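Long-range contacts in endoglucanase (PDB 6VC5), which probably hydrolyses internal (1->4)-beta-D-glucosidic linkages in cellulose and related beta-glucans and belongs to glycosyl hydrolase family 8: residues F11-Y15 against D299-A304; N19-I23 against E34-Y38; S28-S33 against F71-D77; A89-L95 against Y156-L162. The contacts are given in a common frame with arbitrary orientation. Residues are numbered along the deposited sequence.

Contact 1: F11-Y15 against D299-A304; sequences FRDKY and DYYSAA
Y15, F11 and Y300 carry most of this contact and form an aromatic cluster between two helix ends. F11-Y15 is the last turn of helix 4-15, the chain's first. Y300-A304 is the first turn of helix 300-313, its last, in the family 8 (alpha/alpha)6 barrel. The two short axes run nearly antiparallel, at 156° (signed crossing angle -156°), and approach to 11.6 Å. The rings and A303 fill that gap. F11 lies opposite A303 (CA-CA 7.2 Å) and Y15 opposite Y300 (CA-CA 7.9 Å). F11 is in the t rotamer, Y15 in m and Y300 in t. The edge of the Y300 ring meets the face of the Y15 ring in a T-shaped pair, with planes at 90° and centroids 5.1 Å apart. F11 CZ packs on Y300 CE1 at 3.7 Å, with these ring planes at 46°. A303 CB sits 4.0 Å from Y15 CE2 and 4.2 Å from F11 CD1. D299 is the N-cap of the second helix: its OD1 accepts from S302 N at 2.9 Å. No hydrogen bond crosses the contact. Beyond it, the F11 ring makes an edge-to-face pair with F42, and Y300 and A304 touch Y38; both partners lie on helix 33-46.

Contact 2: N19-I23 against E34-Y38; sequences NGRII and EGQGY
In the (alpha/alpha)6 barrel of family 8, a loop opened by an Asx turn is held to helix 33-46 by the side-chain amide of Q36. The loop N19-I23 leads from helix 4-15 toward strand 30-32. E34-Y38 belongs to helix 33-46. In the Asx turn, N19 OD1 accepts from R21 N at 3.1 Å. G20 has positive phi (102/-4), and R21 and I22 are then extended (-79/140 and -102/125). I22 and Q36 are nearest in register, with CA atoms 5.8 Å apart. Q36 is in the m rotamer at chi1 and chi2, which brings its amide to the loop. The amide uses both of its ends: NE2 donates to G20 O at 2.9 Å, and OE1 accepts from I22 N at 2.9 Å. The side chain thus pairs with the main chain on both sides of R21. R21 itself points its CA-to-CB bond away from the helix and forms a salt bridge with D77. I22 CB points toward the helix, and I22 CG1 packs 3.5 Å from G35 O. One water lies 2.9 Å from Q36 OE1 and 2.7 Å from I22 O, within hydrogen-bonding distance of both.

Contact 3: S28-S33 against F71-D77; sequences SGESHS and FSWRYLD
This is a two-stranded antiparallel sheet near the outside of the barrel fold. It pairs the extended strands 30-32 and 74-76. The axes are 4.7 Å apart and run at 170°. S31 and Y75 form the hydrogen-bonded pair: S31 N to Y75 O is 3.1 Å, and Y75 N to S31 O is 2.8 Å. E30-L76 and H32-R74 are non-hydrogen-bonded pairs, with CA-CA distances of 4.8 and 4.4 Å. D77 N to G29 O (3.0 Å) and S33 N to W73 O (2.9 Å) extend the pairing. One face bears E30 (chi1 p), H32 (m), R74 (t) and L76. The other bears S31 and Y75, which pack on W58 of helix 49-62. H32 is the N-cap of helix 33-46. H32 NE2 donates to E30 OE1 at 2.8 Å. R74 NH1 forms a salt bridge with E30 OE1 at 3.5 Å, its hydrogen bond weak. The H32 ring lies nearly parallel to W73 but barely overlaps it. E30 OE1 thus holds H32 of its own strand closely and R74 of the other more loosely.

Contact 4: A89-L95 against Y156-L162; sequences ATDGDLL and YYVMPSL
Two helix starts meet in the interior of the (alpha/alpha)6 barrel expected for family 8. A89 is the N-cap of helix 90-106, and V158 is the N-cap of helix 159-169. Y157 and V158 are each the centre of an inverse gamma turn (-77/80 and -75/84) leading into the second helix. In register, D91 CA is 4.6 Å from Y156 CA, and L94 CA is 6.0 Å from S161 CA.

Apolar packing comes first. L94, in the mt rotamer, points toward the other segment. Its CB is 4.2 Å from V158 CB, and its CD1 is 4.0 Å from L162 CD2. V158 is in the t rotamer. L95 CD2 reaches V158 CG1 at 4.2 Å, and D91 CB lies 4.1 Å from V158 CG2. Separately, L94 CD1 makes a van der Waals contact with the backbone, 3.5 Å from Y156 O.

The aromatic contact is made by Y156, in the m rotamer. Its ring lies along the first turn of helix 90-106. D91 CB makes a CH-pi contact over one face, 3.9 Å from the ring centroid, and A89 CB is 4.5 Å from Y156 CE2. E34 of helix 33-46 also touches D91.

The polar part is one hydrogen bond. S161 points toward the first helix in the t rotamer and is also hydrogen-bonded to Y120. S161 OG donates to L94 O at 2.7 Å.

How the contacts relate
Contact 4 is the most central, about 6 Å from the chain centre to its own centre. Contacts 1, 2 and 3 lie about 14 to 16 Å out, and contact 3 is only partly buried. Chemistry follows place. Contacts 1 and 4 are mainly apolar, contact 2 is held by two hydrogen bonds of one side-chain amide, and contact 3 mixes backbone pairing with charge. Helix 33-46 belongs to contact 2 and touches the other three: Y38 packs on A304 of contact 1 and L95 of contact 4, and S33 starts the helix in contact 3. Contacts 2 and 3 share the R21-D77 salt bridge. F71 N and D93 OD1 probably hydrogen-bond between contacts 3 and 4.

Contact 1: F11-Y15 against D299-A304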
# COMPACT_ATOMS: atom_id res chain seq x y z
N PHE A 11 -15.30 -8.98 -4.92
CA PHE A 11 -14.50 -7.88 -5.46
C PHE A 11 -14.46 -7.95 -6.98
O PHE A 11 -14.68 -6.94 -7.66
CB PHE A 11 -13.08 -7.95 -4.89
CG PHE A 11 -12.24 -6.73 -5.19
CD1 PHE A 11 -12.17 -5.68 -4.28
CD2 PHE A 11 -11.52 -6.64 -6.37
CE1 PHE A 11 -11.39 -4.55 -4.55
CE2 PHE A 11 -10.73 -5.52 -6.64
CZ PHE A 11 -10.67 -4.47 -5.74
N ARG A 12 -14.22 -9.14 -7.51
CA ARG A 12 -14.10 -9.32 -8.96
C ARG A 12 -15.41 -8.97 -9.66
O ARG A 12 -15.41 -8.31 -10.71
CB ARG A 12 -13.69 -10.76 -9.27
CG ARG A 12 -13.48 -11.04 -10.75
CD ARG A 12 -13.32 -12.53 -11.00
NE ARG A 12 -14.53 -13.27 -10.63
CZ ARG A 12 -14.53 -14.52 -10.17
NH1 ARG A 12 -13.39 -15.18 -10.02
NH2 ARG A 12 -15.68 -15.11 -9.86
N ASP A 13 -16.54 -9.40 -9.10
CA ASP A 13 -17.83 -9.10 -9.71
C ASP A 13 -18.06 -7.59 -9.80
O ASP A 13 -18.65 -7.10 -10.78
CB ASP A 13 -18.94 -9.77 -8.92
CG ASP A 13 -20.33 -9.38 -9.40
OD1 ASP A 13 -21.18 -9.02 -8.56
OD2 ASP A 13 -20.57 -9.44 -10.63
N LYS A 14 -17.59 -6.84 -8.81
CA LYS A 14 -17.88 -5.41 -8.75
C LYS A 14 -16.91 -4.58 -9.59
O LYS A 14 -17.34 -3.61 -10.24
CB LYS A 14 -17.83 -4.93 -7.29
CG LYS A 14 -18.95 -5.50 -6.43
CD LYS A 14 -18.82 -5.06 -4.99
CE LYS A 14 -20.19 -4.85 -4.36
NZ LYS A 14 -20.61 -3.42 -4.41
N TYR A 15 -15.62 -4.94 -9.62
CA TYR A 15 -14.60 -4.03 -10.12
C TYR A 15 -13.74 -4.58 -11.24
O TYR A 15 -12.99 -3.79 -11.84
CB TYR A 15 -13.69 -3.55 -8.98
CG TYR A 15 -14.46 -3.02 -7.79
CD1 TYR A 15 -15.31 -1.92 -7.92
CD2 TYR A 15 -14.35 -3.62 -6.55
CE1 TYR A 15 -16.02 -1.43 -6.84
CE2 TYR A 15 -15.07 -3.14 -5.45
CZ TYR A 15 -15.89 -2.05 -5.61
OH TYR A 15 -16.60 -1.56 -4.54
N ASP A 299 -17.85 1.25 -0.65
CA ASP A 299 -17.16 1.77 -1.83
C ASP A 299 -15.92 0.93 -2.12
O ASP A 299 -15.53 0.06 -1.34
CB ASP A 299 -16.83 3.27 -1.70
CG ASP A 299 -15.90 3.59 -0.51
OD1 ASP A 299 -15.25 2.68 0.04
OD2 ASP A 299 -15.81 4.78 -0.14
N TYR A 300 -15.31 1.24 -3.26
CA TYR A 300 -14.11 0.54 -3.70
C TYR A 300 -12.97 0.67 -2.69
O TYR A 300 -12.27 -0.32 -2.41
CB TYR A 300 -13.69 1.10 -5.05
CG TYR A 300 -12.33 0.68 -5.49
CD1 TYR A 300 -12.14 -0.51 -6.18
CD2 TYR A 300 -11.22 1.47 -5.22
CE1 TYR A 300 -10.89 -0.90 -6.58
CE2 TYR A 300 -9.95 1.07 -5.62
CZ TYR A 300 -9.80 -0.11 -6.30
OH TYR A 300 -8.55 -0.51 -6.71
N TYR A 301 -12.73 1.87 -2.17
CA TYR A 301 -11.62 2.05 -1.23
C TYR A 301 -11.75 1.08 -0.06
O TYR A 301 -10.78 0.41 0.32
CB TYR A 301 -11.61 3.49 -0.71
CG TYR A 301 -10.60 3.66 0.39
CD1 TYR A 301 -9.27 3.97 0.10
CD2 TYR A 301 -10.95 3.48 1.72
CE1 TYR A 301 -8.33 4.10 1.11
CE2 TYR A 301 -10.03 3.60 2.73
CZ TYR A 301 -8.72 3.92 2.41
OH TYR A 301 -7.82 4.03 3.43
N SER A 302 -12.93 1.02 0.53
CA SER A 302 -13.14 0.17 1.70
C SER A 302 -12.99 -1.30 1.33
O SER A 302 -12.42 -2.09 2.10
CB SER A 302 -14.53 0.44 2.28
OG SER A 302 -14.70 -0.23 3.51
N ALA A 303 -13.51 -1.70 0.17
CA ALA A 303 -13.42 -3.09 -0.25
C ALA A 303 -11.97 -3.54 -0.42
O ALA A 303 -11.59 -4.63 0.03
CB ALA A 303 -14.20 -3.29 -1.56
N ALA A 304 -11.14 -2.71 -1.05
CA ALA A 304 -9.74 -3.08 -1.24
C ALA A 304 -9.01 -3.17 0.10
O ALA A 304 -8.22 -4.10 0.31
CB ALA A 304 -9.06 -2.10 -2.19

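Contact 2: N19-I23 against E34-Y38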
# COMPACT_ATOMS: atom_id res chain seq x y z
N ASN A 19 -11.22 -7.22 -19.96
CA ASN A 19 -9.94 -6.81 -20.54
C ASN A 19 -8.81 -6.73 -19.53
O ASN A 19 -7.66 -6.48 -19.94
CB ASN A 19 -10.07 -5.48 -21.31
CG ASN A 19 -10.49 -4.31 -20.42
OD1 ASN A 19 -10.67 -4.43 -19.21
ND2 ASN A 19 -10.63 -3.14 -21.05
N GLY A 20 -9.08 -6.97 -18.25
CA GLY A 20 -8.04 -6.92 -17.24
C GLY A 20 -8.02 -5.66 -16.41
O GLY A 20 -7.21 -5.58 -15.48
N ARG A 21 -8.87 -4.68 -16.71
CA ARG A 21 -8.88 -3.44 -15.95
C ARG A 21 -9.61 -3.61 -14.62
O ARG A 21 -10.65 -4.27 -14.54
CB ARG A 21 -9.57 -2.33 -16.74
CG ARG A 21 -8.72 -1.80 -17.86
CD ARG A 21 -9.37 -0.63 -18.54
NE ARG A 21 -9.44 0.53 -17.66
CZ ARG A 21 -10.03 1.68 -17.97
NH1 ARG A 21 -10.60 1.82 -19.15
NH2 ARG A 21 -10.05 2.67 -17.09
N ILE A 22 -9.06 -3.00 -13.58
CA ILE A 22 -9.75 -2.83 -12.31
C ILE A 22 -10.25 -1.39 -12.29
O ILE A 22 -9.46 -0.47 -12.50
CB ILE A 22 -8.79 -3.08 -11.14
CG1 ILE A 22 -8.22 -4.50 -11.21
CG2 ILE A 22 -9.49 -2.83 -9.80
CD1 ILE A 22 -9.28 -5.57 -11.27
N ILE A 23 -11.56 -1.20 -12.09
CA ILE A 23 -12.16 0.12 -12.17
C ILE A 23 -13.12 0.30 -11.00
O ILE A 23 -14.01 -0.53 -10.79
CB ILE A 23 -12.91 0.34 -13.50
CG1 ILE A 23 -11.99 0.13 -14.70
CG2 ILE A 23 -13.46 1.76 -13.57
CD1 ILE A 23 -12.72 0.09 -16.05
N GLU A 34 -1.97 1.13 -8.57
CA GLU A 34 -2.32 0.53 -7.29
C GLU A 34 -3.51 -0.41 -7.45
O GLU A 34 -3.53 -1.51 -6.88
CB GLU A 34 -2.63 1.63 -6.28
CG GLU A 34 -3.05 1.16 -4.89
CD GLU A 34 -3.40 2.32 -3.96
OE1 GLU A 34 -3.36 3.49 -4.40
OE2 GLU A 34 -3.72 2.05 -2.77
N GLY A 35 -4.49 -0.02 -8.26
CA GLY A 35 -5.66 -0.87 -8.47
C GLY A 35 -5.35 -2.13 -9.24
O GLY A 35 -5.87 -3.20 -8.93
N GLN A 36 -4.53 -2.03 -10.29
CA GLN A 36 -4.11 -3.25 -10.98
C GLN A 36 -3.32 -4.14 -10.03
O GLN A 36 -3.47 -5.37 -10.02
CB GLN A 36 -3.27 -2.89 -12.21
CG GLN A 36 -3.98 -2.03 -13.26
CD GLN A 36 -5.23 -2.68 -13.80
OE1 GLN A 36 -6.32 -2.13 -13.68
NE2 GLN A 36 -5.08 -3.86 -14.41
N GLY A 37 -2.50 -3.51 -9.17
CA GLY A 37 -1.74 -4.27 -8.20
C GLY A 37 -2.63 -5.02 -7.22
O GLY A 37 -2.36 -6.17 -6.89
N TYR A 38 -3.70 -4.37 -6.75
CA TYR A 38 -4.65 -5.06 -5.88
C TYR A 38 -5.32 -6.22 -6.61
O TYR A 38 -5.48 -7.31 -6.04
CB TYR A 38 -5.71 -4.09 -5.34
CG TYR A 38 -5.22 -3.09 -4.33
CD1 TYR A 38 -4.26 -3.43 -3.39
CD2 TYR A 38 -5.74 -1.81 -4.31
CE1 TYR A 38 -3.81 -2.51 -2.46
CE2 TYR A 38 -5.31 -0.88 -3.38
CZ TYR A 38 -4.34 -1.23 -2.47
OH TYR A 38 -3.91 -0.28 -1.56
O HOH W 1 -6.89 -0.10 -11.73

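Contact 3: S28-S33 against F71-D77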
# COMPACT_ATOMS: atom_id res chain seq x y z
N SER A 28 -15.29 5.98 -12.45
CA SER A 28 -15.37 5.01 -13.54
C SER A 28 -14.45 5.32 -14.71
O SER A 28 -14.34 4.50 -15.63
CB SER A 28 -16.80 4.94 -14.04
OG SER A 28 -17.25 6.24 -14.42
N GLY A 29 -13.80 6.48 -14.73
CA GLY A 29 -13.00 6.84 -15.88
C GLY A 29 -11.50 6.72 -15.68
O GLY A 29 -10.74 7.41 -16.36
N GLU A 30 -11.07 5.87 -14.76
CA GLU A 30 -9.65 5.65 -14.55
C GLU A 30 -9.30 4.28 -14.01
O GLU A 30 -10.06 3.66 -13.36
CB GLU A 30 -8.97 6.73 -13.69
CG GLU A 30 -9.53 7.05 -12.36
CD GLU A 30 -9.19 8.51 -11.91
OE1 GLU A 30 -8.25 8.71 -11.15
OE2 GLU A 30 -9.86 9.48 -12.31
N SER A 31 -8.10 3.86 -14.31
CA SER A 31 -7.47 2.71 -13.67
C SER A 31 -6.10 3.16 -13.20
O SER A 31 -5.48 4.03 -13.81
CB SER A 31 -7.32 1.52 -14.62
OG SER A 31 -8.56 0.87 -14.83
N HIS A 32 -5.64 2.60 -12.08
CA HIS A 32 -4.42 3.03 -11.41
C HIS A 32 -3.46 1.87 -11.28
O HIS A 32 -3.89 0.74 -11.26
CB HIS A 32 -4.72 3.55 -9.99
CG HIS A 32 -5.56 4.79 -9.97
ND1 HIS A 32 -6.74 4.86 -9.27
CD2 HIS A 32 -5.38 6.00 -10.54
CE1 HIS A 32 -7.26 6.07 -9.43
NE2 HIS A 32 -6.46 6.77 -10.19
N SER A 33 -2.17 2.15 -11.16
CA SER A 33 -1.23 1.05 -10.91
C SER A 33 -1.53 0.37 -9.58
O SER A 33 -1.39 -0.85 -9.46
CB SER A 33 0.23 1.53 -10.98
OG SER A 33 0.53 2.48 -9.97
N PHE A 71 5.82 1.79 -13.26
CA PHE A 71 4.51 1.92 -13.89
C PHE A 71 4.01 3.35 -13.80
O PHE A 71 4.06 3.97 -12.74
CB PHE A 71 3.49 0.99 -13.20
CG PHE A 71 3.82 -0.45 -13.36
CD1 PHE A 71 3.25 -1.19 -14.38
CD2 PHE A 71 4.73 -1.06 -12.51
CE1 PHE A 71 3.58 -2.51 -14.57
CE2 PHE A 71 5.06 -2.38 -12.67
CZ PHE A 71 4.49 -3.11 -13.71
N SER A 72 3.50 3.86 -14.92
CA SER A 72 2.76 5.10 -14.86
C SER A 72 1.56 4.91 -13.94
O SER A 72 0.92 3.86 -13.94
CB SER A 72 2.30 5.48 -16.25
OG SER A 72 3.41 5.73 -17.11
N TRP A 73 1.24 5.93 -13.14
CA TRP A 73 0.31 5.71 -12.04
C TRP A 73 -1.14 5.58 -12.50
O TRP A 73 -1.95 4.95 -11.80
CB TRP A 73 0.46 6.79 -10.97
CG TRP A 73 -0.13 8.11 -11.33
CD1 TRP A 73 0.40 9.05 -12.17
CD2 TRP A 73 -1.36 8.65 -10.84
NE1 TRP A 73 -0.43 10.15 -12.23
CE2 TRP A 73 -1.52 9.92 -11.42
CE3 TRP A 73 -2.34 8.18 -9.95
CZ2 TRP A 73 -2.63 10.73 -11.16
CZ3 TRP A 73 -3.44 8.98 -9.70
CH2 TRP A 73 -3.58 10.25 -10.30
N ARG A 74 -1.50 6.15 -13.65
CA ARG A 74 -2.91 6.24 -14.03
C ARG A 74 -3.12 6.12 -15.53
O ARG A 74 -2.34 6.64 -16.34
CB ARG A 74 -3.50 7.57 -13.54
CG ARG A 74 -4.95 7.79 -13.95
CD ARG A 74 -5.57 8.95 -13.22
NE ARG A 74 -5.07 10.22 -13.72
CZ ARG A 74 -5.51 11.39 -13.28
NH1 ARG A 74 -6.45 11.43 -12.35
NH2 ARG A 74 -5.01 12.52 -13.77
N TYR A 75 -4.21 5.46 -15.89
CA TYR A 75 -4.81 5.48 -17.22
C TYR A 75 -6.11 6.26 -17.11
O TYR A 75 -7.00 5.88 -16.33
CB TYR A 75 -5.09 4.04 -17.67
CG TYR A 75 -5.75 3.88 -19.02
CD1 TYR A 75 -5.02 3.44 -20.12
CD2 TYR A 75 -7.11 4.14 -19.18
CE1 TYR A 75 -5.63 3.27 -21.35
CE2 TYR A 75 -7.73 3.97 -20.41
CZ TYR A 75 -6.97 3.54 -21.49
OH TYR A 75 -7.59 3.38 -22.71
N LEU A 76 -6.23 7.34 -17.88
CA LEU A 76 -7.37 8.26 -17.81
C LEU A 76 -8.19 8.13 -19.09
O LEU A 76 -7.75 8.59 -20.16
CB LEU A 76 -6.86 9.69 -17.61
CG LEU A 76 -7.80 10.83 -17.21
CD1 LEU A 76 -8.53 10.49 -15.93
CD2 LEU A 76 -7.00 12.12 -17.03
N ASP A 77 -9.37 7.52 -18.98
CA ASP A 77 -10.21 7.31 -20.16
C ASP A 77 -10.52 8.64 -20.83
O ASP A 77 -10.86 9.63 -20.18
CB ASP A 77 -11.53 6.65 -19.77
CG ASP A 77 -11.34 5.24 -19.27
OD1 ASP A 77 -11.79 4.30 -19.97
OD2 ASP A 77 -10.76 5.07 -18.17
O HOH W 2 -11.64 9.73 -17.40
O HOH W 3 3.16 3.19 -10.30
O HOH W 4 -1.44 4.12 -8.60

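Contact 4: A89-L95 against Y156-L162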
# COMPACT_ATOMS: atom_id res chain seq x y z
N ALA A 89 3.80 5.62 -8.85
CA ALA A 89 3.47 5.56 -7.44
C ALA A 89 4.12 4.31 -6.89
O ALA A 89 3.78 3.19 -7.30
CB ALA A 89 1.96 5.54 -7.20
N THR A 90 5.06 4.48 -5.95
CA THR A 90 5.88 3.37 -5.53
C THR A 90 5.07 2.25 -4.87
O THR A 90 5.45 1.08 -4.97
CB THR A 90 6.97 3.91 -4.61
OG1 THR A 90 7.77 4.85 -5.35
CG2 THR A 90 7.89 2.80 -4.11
N ASP A 91 3.94 2.57 -4.23
CA ASP A 91 3.14 1.50 -3.65
C ASP A 91 2.52 0.62 -4.73
O ASP A 91 2.46 -0.60 -4.58
CB ASP A 91 2.13 2.03 -2.63
CG ASP A 91 1.01 2.85 -3.25
OD1 ASP A 91 1.22 3.52 -4.28
OD2 ASP A 91 -0.08 2.87 -2.63
N GLY A 92 2.09 1.23 -5.84
CA GLY A 92 1.62 0.42 -6.97
C GLY A 92 2.71 -0.47 -7.53
O GLY A 92 2.49 -1.67 -7.76
N ASP A 93 3.91 0.08 -7.73
CA ASP A 93 5.04 -0.72 -8.20
C ASP A 93 5.29 -1.92 -7.28
O ASP A 93 5.46 -3.06 -7.74
CB ASP A 93 6.30 0.15 -8.28
CG ASP A 93 6.12 1.42 -9.14
OD1 ASP A 93 5.39 1.39 -10.15
OD2 ASP A 93 6.75 2.45 -8.80
N LEU A 94 5.28 -1.68 -5.96
CA LEU A 94 5.60 -2.74 -5.00
C LEU A 94 4.48 -3.77 -4.88
O LEU A 94 4.76 -4.96 -4.64
CB LEU A 94 5.89 -2.13 -3.63
CG LEU A 94 7.24 -1.42 -3.52
CD1 LEU A 94 7.33 -0.71 -2.18
CD2 LEU A 94 8.42 -2.36 -3.72
N LEU A 95 3.22 -3.35 -5.03
CA LEU A 95 2.10 -4.29 -4.99
C LEU A 95 2.11 -5.21 -6.20
O LEU A 95 1.89 -6.43 -6.07
CB LEU A 95 0.78 -3.52 -4.91
CG LEU A 95 0.49 -2.88 -3.55
CD1 LEU A 95 -0.56 -1.79 -3.78
CD2 LEU A 95 0.00 -3.90 -2.54
N TYR A 156 3.52 3.74 1.77
CA TYR A 156 4.07 3.11 0.58
C TYR A 156 5.15 2.10 0.92
O TYR A 156 5.63 1.40 0.02
CB TYR A 156 4.62 4.14 -0.42
CG TYR A 156 3.58 4.98 -1.15
CD1 TYR A 156 2.26 5.07 -0.70
CD2 TYR A 156 3.93 5.70 -2.28
CE1 TYR A 156 1.32 5.87 -1.36
CE2 TYR A 156 3.00 6.50 -2.95
CZ TYR A 156 1.71 6.58 -2.49
OH TYR A 156 0.79 7.37 -3.16
N TYR A 157 5.56 2.01 2.20
CA TYR A 157 6.43 0.94 2.66
C TYR A 157 5.58 -0.32 2.80
O TYR A 157 5.11 -0.70 3.88
CB TYR A 157 7.08 1.31 3.99
CG TYR A 157 8.27 2.23 3.89
CD1 TYR A 157 9.56 1.73 3.96
CD2 TYR A 157 8.10 3.60 3.74
CE1 TYR A 157 10.66 2.57 3.88
CE2 TYR A 157 9.19 4.45 3.66
CZ TYR A 157 10.47 3.93 3.73
OH TYR A 157 11.55 4.78 3.66
N VAL A 158 5.34 -0.95 1.65
CA VAL A 158 4.56 -2.18 1.60
C VAL A 158 5.48 -3.28 2.13
O VAL A 158 6.16 -3.97 1.37
CB VAL A 158 4.06 -2.44 0.17
CG1 VAL A 158 3.23 -3.73 0.09
CG2 VAL A 158 3.24 -1.24 -0.34
N MET A 159 5.52 -3.41 3.45
CA MET A 159 6.57 -4.21 4.08
C MET A 159 6.63 -5.66 3.59
O MET A 159 7.75 -6.14 3.37
CB MET A 159 6.52 -4.07 5.61
CG MET A 159 6.94 -2.68 6.12
SD MET A 159 8.68 -2.23 5.79
CE MET A 159 8.94 -0.89 6.99
N PRO A 160 5.53 -6.39 3.39
CA PRO A 160 5.65 -7.76 2.85
C PRO A 160 6.27 -7.81 1.46
O PRO A 160 6.84 -8.84 1.07
CB PRO A 160 4.21 -8.26 2.81
CG PRO A 160 3.51 -7.43 3.86
CD PRO A 160 4.14 -6.08 3.81
N SER A 161 6.15 -6.73 0.69
CA SER A 161 6.79 -6.69 -0.62
C SER A 161 8.29 -6.46 -0.51
O SER A 161 9.07 -7.06 -1.26
CB SER A 161 6.15 -5.61 -1.49
OG SER A 161 6.63 -5.74 -2.80
N LEU A 162 8.71 -5.58 0.41
CA LEU A 162 10.14 -5.40 0.66
C LEU A 162 10.78 -6.68 1.16
O LEU A 162 11.90 -7.01 0.78
CB LEU A 162 10.37 -4.24 1.64
CG LEU A 162 9.82 -2.88 1.22
CD1 LEU A 162 10.20 -1.83 2.26
CD2 LEU A 162 10.32 -2.49 -0.14